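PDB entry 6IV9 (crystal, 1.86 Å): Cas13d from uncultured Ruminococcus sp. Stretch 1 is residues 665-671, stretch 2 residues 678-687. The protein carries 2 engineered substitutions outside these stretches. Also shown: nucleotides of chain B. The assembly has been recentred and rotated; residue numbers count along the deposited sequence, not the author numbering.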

ATOM      1  N   GLN A 665       2.223 -11.789  22.774  1.00 30.01           N
ATOM      2  CA  GLN A 665       1.288 -10.640  22.744  1.00 27.56           C
ATOM      3  C   GLN A 665      -0.023 -10.968  23.473  1.00 26.67           C
ATOM      4  O   GLN A 665      -0.523 -10.118  24.165  1.00 27.05           O
ATOM      5  CB  GLN A 665       1.113 -10.112  21.327  1.00 29.94           C
ATOM      6  CG  GLN A 665       0.466  -8.739  21.289  1.00 41.14           C
ATOM      7  CD  GLN A 665       0.976  -7.753  22.313  1.00 43.53           C
ATOM      8  OE1 GLN A 665       2.173  -7.531  22.439  1.00 46.33           O
ATOM      9  NE2 GLN A 665       0.066  -7.135  23.041  1.00 29.59           N
ATOM     10  N   ILE A 666      -0.541 -12.177  23.311  1.00 24.13           N
ATOM     11  CA  ILE A 666      -1.801 -12.559  24.005  1.00 25.17           C
ATOM     12  C   ILE A 666      -1.578 -12.456  25.522  1.00 26.35           C
ATOM     13  O   ILE A 666      -2.444 -11.965  26.203  1.00 25.58           O
ATOM     14  CB  ILE A 666      -2.252 -13.964  23.575  1.00 27.45           C
ATOM     15  CG1 ILE A 666      -2.740 -13.974  22.131  1.00 24.92           C
ATOM     16  CG2 ILE A 666      -3.299 -14.517  24.520  1.00 26.66           C
ATOM     17  CD1 ILE A 666      -3.861 -13.028  21.861  1.00 27.91           C
ATOM     18  N   GLU A 667      -0.423 -12.889  26.003  1.00 26.98           N
ATOM     19  CA  GLU A 667      -0.121 -12.804  27.450  1.00 31.18           C
ATOM     20  C   GLU A 667      -0.098 -11.334  27.883  1.00 29.39           C
ATOM     21  O   GLU A 667      -0.584 -11.041  28.951  1.00 28.06           O
ATOM     22  CB  GLU A 667       1.194 -13.517  27.755  1.00 34.26           C
ATOM     23  CG  GLU A 667       1.152 -15.003  27.476  1.00 43.58           C
ATOM     24  CD  GLU A 667       1.102 -15.885  28.707  1.00 53.61           C
ATOM     25  OE1 GLU A 667       0.675 -15.406  29.755  1.00 62.37           O
ATOM     26  OE2 GLU A 667       1.471 -17.038  28.605  1.00 47.78           O
ATOM     27  N   ARG A 668       0.483 -10.458  27.071  1.00 28.33           N
ATOM     28  CA  ARG A 668       0.511  -9.014  27.414  1.00 27.99           C
ATOM     29  C   ARG A 668      -0.913  -8.447  27.440  1.00 27.18           C
ATOM     30  O   ARG A 668      -1.236  -7.744  28.360  1.00 29.08           O
ATOM     31  CB  ARG A 668       1.314  -8.239  26.376  1.00 32.56           C
ATOM     32  CG  ARG A 668       2.816  -8.417  26.473  1.00 45.25           C
ATOM     33  CD  ARG A 668       3.472  -7.492  25.479  1.00 54.28           C
ATOM     34  NE  ARG A 668       4.895  -7.697  25.430  1.00 63.90           N
ATOM     35  CZ  ARG A 668       5.489  -8.471  24.544  1.00 78.29           C
ATOM     36  NH1 ARG A 668       6.610  -9.090  24.859  1.00 89.63           N
ATOM     37  NH2 ARG A 668       4.955  -8.634  23.348  1.00 77.25           N
ATOM     38  N   TYR A 669      -1.720  -8.760  26.440  1.00 26.05           N
ATOM     39  CA  TYR A 669      -3.111  -8.259  26.403  1.00 25.72           C
ATOM     40  C   TYR A 669      -3.896  -8.804  27.595  1.00 26.89           C
ATOM     41  O   TYR A 669      -4.644  -8.086  28.203  1.00 25.68           O
ATOM     42  CB  TYR A 669      -3.808  -8.750  25.141  1.00 25.22           C
ATOM     43  CG  TYR A 669      -3.488  -7.979  23.892  1.00 25.78           C
ATOM     44  CD1 TYR A 669      -3.583  -6.604  23.852  1.00 24.54           C
ATOM     45  CD2 TYR A 669      -3.122  -8.637  22.734  1.00 28.07           C
ATOM     46  CE1 TYR A 669      -3.288  -5.898  22.703  1.00 28.07           C
ATOM     47  CE2 TYR A 669      -2.834  -7.951  21.575  1.00 27.62           C
ATOM     48  CZ  TYR A 669      -2.926  -6.575  21.557  1.00 29.18           C
ATOM     49  OH  TYR A 669      -2.652  -5.904  20.422  1.00 28.53           O
ATOM     50  N   TYR A 670      -3.711 -10.076  27.883  1.00 26.05           N
ATOM     51  CA  TYR A 670      -4.459 -10.700  28.995  1.00 26.83           C
ATOM     52  C   TYR A 670      -4.121 -10.010  30.320  1.00 28.73           C
ATOM     53  O   TYR A 670      -5.001  -9.719  31.078  1.00 29.42           O
ATOM     54  CB  TYR A 670      -4.141 -12.191  29.040  1.00 30.26           C
ATOM     55  CG  TYR A 670      -4.919 -12.951  30.075  1.00 26.12           C
ATOM     56  CD1 TYR A 670      -6.242 -13.263  29.873  1.00 26.94           C
ATOM     57  CD2 TYR A 670      -4.329 -13.347  31.260  1.00 31.40           C
ATOM     58  CE1 TYR A 670      -6.968 -13.952  30.820  1.00 30.85           C
ATOM     59  CE2 TYR A 670      -5.037 -14.043  32.218  1.00 29.04           C
ATOM     60  CZ  TYR A 670      -6.365 -14.340  31.999  1.00 31.13           C
ATOM     61  OH  TYR A 670      -7.079 -15.016  32.931  1.00 32.31           O
ATOM     62  N   LYS A 671      -2.850  -9.754  30.562  1.00 28.55           N
ATOM     63  CA  LYS A 671      -2.405  -9.084  31.802  1.00 34.49           C
ATOM     64  C   LYS A 671      -2.919  -7.639  31.880  1.00 36.46           C
ATOM     65  O   LYS A 671      -3.226  -7.201  32.953  1.00 31.62           O
ATOM     66  CB  LYS A 671      -0.884  -9.129  31.869  1.00 38.15           C
ATOM     67  CG  LYS A 671      -0.273  -8.796  33.215  1.00 54.42           C
ATOM     68  CD  LYS A 671       1.089  -9.428  33.408  1.00 62.12           C
ATOM     69  CE  LYS A 671       2.097  -8.496  34.042  1.00 71.29           C
ATOM     70  NZ  LYS A 671       2.622  -9.050  35.309  1.00 80.35           N
TER
ATOM     71  P     U B  39      -0.120  -3.325  18.243  1.00 31.50           P
ATOM     72  OP1   U B  39      -1.002  -2.503  19.041  1.00 30.30           O
ATOM     73  OP2   U B  39       0.390  -2.738  16.972  1.00 32.45           O
ATOM     74  O5'   U B  39       1.132  -3.936  18.977  1.00 38.21           O
ATOM     75  C5'   U B  39       1.037  -4.359  20.348  1.00 55.13           C
ATOM     76  C4'   U B  39       2.367  -4.933  20.778  1.00 63.96           C
ATOM     77  O4'   U B  39       2.769  -5.996  19.867  1.00 68.05           O
ATOM     78  C3'   U B  39       3.546  -3.983  20.730  1.00 65.16           C
ATOM     79  O3'   U B  39       3.477  -3.079  21.809  1.00 77.75           O
ATOM     80  C2'   U B  39       4.721  -4.960  20.708  1.00 76.18           C
ATOM     81  O2'   U B  39       5.041  -5.662  21.891  1.00 86.02           O
ATOM     82  C1'   U B  39       4.187  -6.006  19.738  1.00 84.04           C
ATOM     83  N1    U B  39       4.518  -5.728  18.335  1.00 94.26           N
ATOM     84  C2    U B  39       5.820  -5.948  17.925  1.00100.34           C
ATOM     85  O2    U B  39       6.698  -6.318  18.685  1.00 89.00           O
ATOM     86  N3    U B  39       6.055  -5.694  16.594  1.00 93.35           N
ATOM     87  C4    U B  39       5.140  -5.259  15.653  1.00 93.24           C
ATOM     88  O4    U B  39       5.497  -5.084  14.492  1.00 87.80           O
ATOM     89  C5    U B  39       3.817  -5.056  16.158  1.00 96.22           C
ATOM     90  C6    U B  39       3.557  -5.291  17.449  1.00 91.15           C
ATOM     91  P     U B  38      -0.815  -4.262  12.197  1.00 28.21           P
ATOM     92  OP1   U B  38      -1.842  -4.455  11.226  1.00 28.95           O
ATOM     93  OP2   U B  38      -0.268  -2.964  12.496  1.00 29.16           O
ATOM     94  O5'   U B  38      -1.419  -4.876  13.533  1.00 29.51           O
ATOM     95  C5'   U B  38      -0.735  -4.703  14.716  1.00 27.31           C
ATOM     96  C4'   U B  38      -1.275  -5.667  15.752  1.00 29.35           C
ATOM     97  O4'   U B  38      -1.157  -7.012  15.234  1.00 32.83           O
ATOM     98  C3'   U B  38      -0.429  -5.659  17.008  1.00 29.65           C
ATOM     99  O3'   U B  38      -0.962  -4.653  17.873  1.00 27.46           O
ATOM    100  C2'   U B  38      -0.611  -7.077  17.551  1.00 33.66           C
ATOM    101  O2'   U B  38      -1.841  -7.236  18.221  1.00 32.42           O
ATOM    102  C1'   U B  38      -0.717  -7.881  16.265  1.00 37.92           C
ATOM    103  N1    U B  38       0.548  -8.502  15.862  1.00 37.28           N
ATOM    104  C2    U B  38       0.458  -9.704  15.180  1.00 40.51           C
ATOM    105  O2    U B  38      -0.616 -10.239  14.926  1.00 39.36           O
ATOM    106  N3    U B  38       1.668 -10.239  14.787  1.00 35.32           N
ATOM    107  C4    U B  38       2.933  -9.687  14.988  1.00 43.89           C
ATOM    108  O4    U B  38       3.941 -10.278  14.565  1.00 42.63           O
ATOM    109  C5    U B  38       2.927  -8.409  15.654  1.00 48.23           C
ATOM    110  C6    U B  38       1.760  -7.877  16.060  1.00 34.44           C
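Stretch 2 (678-687) DMNSSLEAKR

The strongest link between the stretches is a salt bridge: K686 NZ donates a hydrogen bond to E667 OE1 at 3.1 Å. A lysine suits this place because its ammonium group can serve several acceptors at once. K686 NZ also donates to M679 O at 3.0 Å and to S681 O at 3.2 Å, so the charge that meets the glutamate also ties the loop to the helix that follows it. The second polar link is made by the backbone: D678 N donates to Y670 OH at 2.9 Å, with an N-H...O angle of 155°, so the tyrosine hydroxyl holds the start of stretch 2.

Between these anchors, residues 678-681 form a type I turn, closed by S681 N to D678 O at 3.1 Å and reinforced by S681 OG, which donates to D678 O at 2.8 Å. The chain then extends through S682, the N-cap, whose OG accepts from A685 N at 3.0 Å, and becomes helical from L683. This helix crosses the helix of stretch 1 at 50°, with a closest axial approach of 10.0 Å, and the two run in broadly the same direction.

Y670 lies at the heart of the packing. The long methylene chain of K686 covers one face of its ring, with CG 3.8 Å from the ring centroid and almost on the ring normal, a CH-pi contact. M679 SD instead approaches the ring edge, 3.7 Å from Y670 CD2; the flexible methionine side chain starts away from the helix but its end comes back to it.

One turn earlier, I666 points toward stretch 2. Its CG2 meets L683 CD2 at 4.3 Å and K686 CB at 4.2 Å, while its CG1 lies over one face of the R687 guanidinium, 3.6 Å from NH2. A flat guanidinium can accept such an apolar neighbour on its face while its nitrogens hydrogen-bond elsewhere.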

ATOM      1  N   ASP A 678      -5.853 -14.923  35.586  1.00 32.55           N
ATOM      2  CA  ASP A 678      -5.383 -16.264  35.998  1.00 31.56           C
ATOM      3  C   ASP A 678      -4.189 -16.535  35.088  1.00 27.87           C
ATOM      4  O   ASP A 678      -4.369 -17.111  34.059  1.00 32.76           O
ATOM      5  CB  ASP A 678      -6.461 -17.336  35.853  1.00 28.97           C
ATOM      6  CG  ASP A 678      -6.009 -18.731  36.258  1.00 34.10           C
ATOM      7  OD1 ASP A 678      -4.848 -18.890  36.627  1.00 33.49           O
ATOM      8  OD2 ASP A 678      -6.817 -19.631  36.189  1.00 32.51           O
ATOM      9  N   MET A 679      -2.995 -16.173  35.515  1.00 32.75           N
ATOM     10  CA  MET A 679      -1.781 -16.351  34.677  1.00 37.70           C
ATOM     11  C   MET A 679      -1.443 -17.833  34.451  1.00 41.47           C
ATOM     12  O   MET A 679      -0.681 -18.110  33.541  1.00 39.77           O
ATOM     13  CB  MET A 679      -0.575 -15.620  35.260  1.00 42.03           C
ATOM     14  CG  MET A 679      -0.572 -14.119  35.022  1.00 45.93           C
ATOM     15  SD  MET A 679      -1.495 -13.462  33.615  0.60 40.43           S
ATOM     16  CE  MET A 679      -0.385 -13.814  32.263  1.00 52.79           C
ATOM     17  N   ASN A 680      -1.990 -18.734  35.269  1.00 38.57           N
ATOM     18  CA  ASN A 680      -1.714 -20.184  35.151  1.00 38.21           C
ATOM     19  C   ASN A 680      -2.660 -20.829  34.133  1.00 38.80           C
ATOM     20  O   ASN A 680      -2.450 -21.973  33.794  1.00 38.17           O
ATOM     21  CB  ASN A 680      -1.753 -20.884  36.507  1.00 41.24           C
ATOM     22  CG  ASN A 680      -0.436 -20.871  37.255  1.00 44.02           C
ATOM     23  OD1 ASN A 680       0.584 -20.459  36.736  1.00 37.03           O
ATOM     24  ND2 ASN A 680      -0.454 -21.338  38.489  1.00 47.03           N
ATOM     25  N   SER A 681      -3.642 -20.091  33.621  1.00 34.24           N
ATOM     26  CA  SER A 681      -4.566 -20.654  32.609  1.00 33.47           C
ATOM     27  C   SER A 681      -3.844 -20.849  31.270  1.00 31.16           C
ATOM     28  O   SER A 681      -2.787 -20.298  31.080  1.00 31.88           O
ATOM     29  CB  SER A 681      -5.811 -19.827  32.443  1.00 34.74           C
ATOM     30  OG  SER A 681      -5.510 -18.547  31.954  1.00 34.21           O
ATOM     31  N   SER A 682      -4.424 -21.654  30.399  1.00 31.06           N
ATOM     32  CA  SER A 682      -3.831 -21.948  29.078  1.00 32.25           C
ATOM     33  C   SER A 682      -3.975 -20.750  28.144  1.00 32.95           C
ATOM     34  O   SER A 682      -4.828 -19.925  28.380  1.00 28.88           O
ATOM     35  CB  SER A 682      -4.506 -23.121  28.476  1.00 34.68           C
ATOM     36  OG  SER A 682      -5.830 -22.807  28.146  1.00 33.63           O
ATOM     37  N   LEU A 683      -3.189 -20.735  27.076  1.00 32.94           N
ATOM     38  CA  LEU A 683      -3.266 -19.653  26.068  1.00 33.91           C
ATOM     39  C   LEU A 683      -4.653 -19.675  25.432  1.00 32.32           C
ATOM     40  O   LEU A 683      -5.188 -18.624  25.201  1.00 30.55           O
ATOM     41  CB  LEU A 683      -2.159 -19.841  25.033  1.00 36.02           C
ATOM     42  CG  LEU A 683      -0.799 -19.312  25.464  1.00 40.60           C
ATOM     43  CD1 LEU A 683       0.307 -19.921  24.634  1.00 45.83           C
ATOM     44  CD2 LEU A 683      -0.745 -17.804  25.391  1.00 37.20           C
ATOM     45  N   GLU A 684      -5.204 -20.858  25.180  1.00 31.65           N
ATOM     46  CA  GLU A 684      -6.560 -20.932  24.589  1.00 33.39           C
ATOM     47  C   GLU A 684      -7.564 -20.313  25.566  1.00 34.58           C
ATOM     48  O   GLU A 684      -8.485 -19.683  25.111  1.00 32.13           O
ATOM     49  CB  GLU A 684      -6.922 -22.357  24.175  1.00 39.61           C
ATOM     50  CG  GLU A 684      -8.216 -22.457  23.382  1.00 42.73           C
ATOM     51  CD  GLU A 684      -8.266 -21.902  21.959  1.00 56.71           C
ATOM     52  OE1 GLU A 684      -7.292 -21.271  21.501  1.00 59.33           O
ATOM     53  OE2 GLU A 684      -9.289 -22.099  21.303  1.00 63.76           O
ATOM     54  N   ALA A 685      -7.404 -20.567  26.863  1.00 31.45           N
ATOM     55  CA  ALA A 685      -8.305 -19.982  27.875  1.00 32.20           C
ATOM     56  C   ALA A 685      -8.152 -18.458  27.868  1.00 26.48           C
ATOM     57  O   ALA A 685      -9.138 -17.786  27.953  1.00 28.12           O
ATOM     58  CB  ALA A 685      -7.999 -20.555  29.228  1.00 32.25           C
ATOM     59  N   LYS A 686      -6.927 -17.968  27.785  1.00 27.01           N
ATOM     60  CA  LYS A 686      -6.672 -16.510  27.763  1.00 26.86           C
ATOM     61  C   LYS A 686      -7.307 -15.898  26.510  1.00 28.39           C
ATOM     62  O   LYS A 686      -7.955 -14.891  26.634  1.00 27.67           O
ATOM     63  CB  LYS A 686      -5.169 -16.255  27.828  1.00 30.16           C
ATOM     64  CG  LYS A 686      -4.506 -16.705  29.116  1.00 30.98           C
ATOM     65  CD  LYS A 686      -3.075 -16.321  29.207  1.00 34.72           C
ATOM     66  CE  LYS A 686      -2.556 -16.471  30.613  1.00 41.09           C
ATOM     67  NZ  LYS A 686      -1.464 -17.448  30.689  1.00 36.20           N
ATOM     68  N   ARG A 687      -7.151 -16.539  25.360  1.00 27.15           N
ATOM     69  CA  ARG A 687      -7.784 -16.021  24.123  1.00 29.17           C
ATOM     70  C   ARG A 687      -9.301 -16.047  24.312  1.00 30.56           C
ATOM     71  O   ARG A 687      -9.938 -15.082  23.977  1.00 25.86           O
ATOM     72  CB  ARG A 687      -7.368 -16.848  22.908  1.00 28.82           C
ATOM     73  CG  ARG A 687      -5.931 -16.644  22.459  1.00 28.76           C
ATOM     74  CD  ARG A 687      -5.625 -17.305  21.130  1.00 29.32           C
ATOM     75  NE  ARG A 687      -4.372 -16.910  20.527  1.00 29.68           N
ATOM     76  CZ  ARG A 687      -3.205 -17.474  20.748  1.00 29.78           C
ATOM     77  NH1 ARG A 687      -3.117 -18.561  21.479  1.00 30.07           N
ATOM     78  NH2 ARG A 687      -2.116 -16.946  20.240  1.00 28.99           N
TER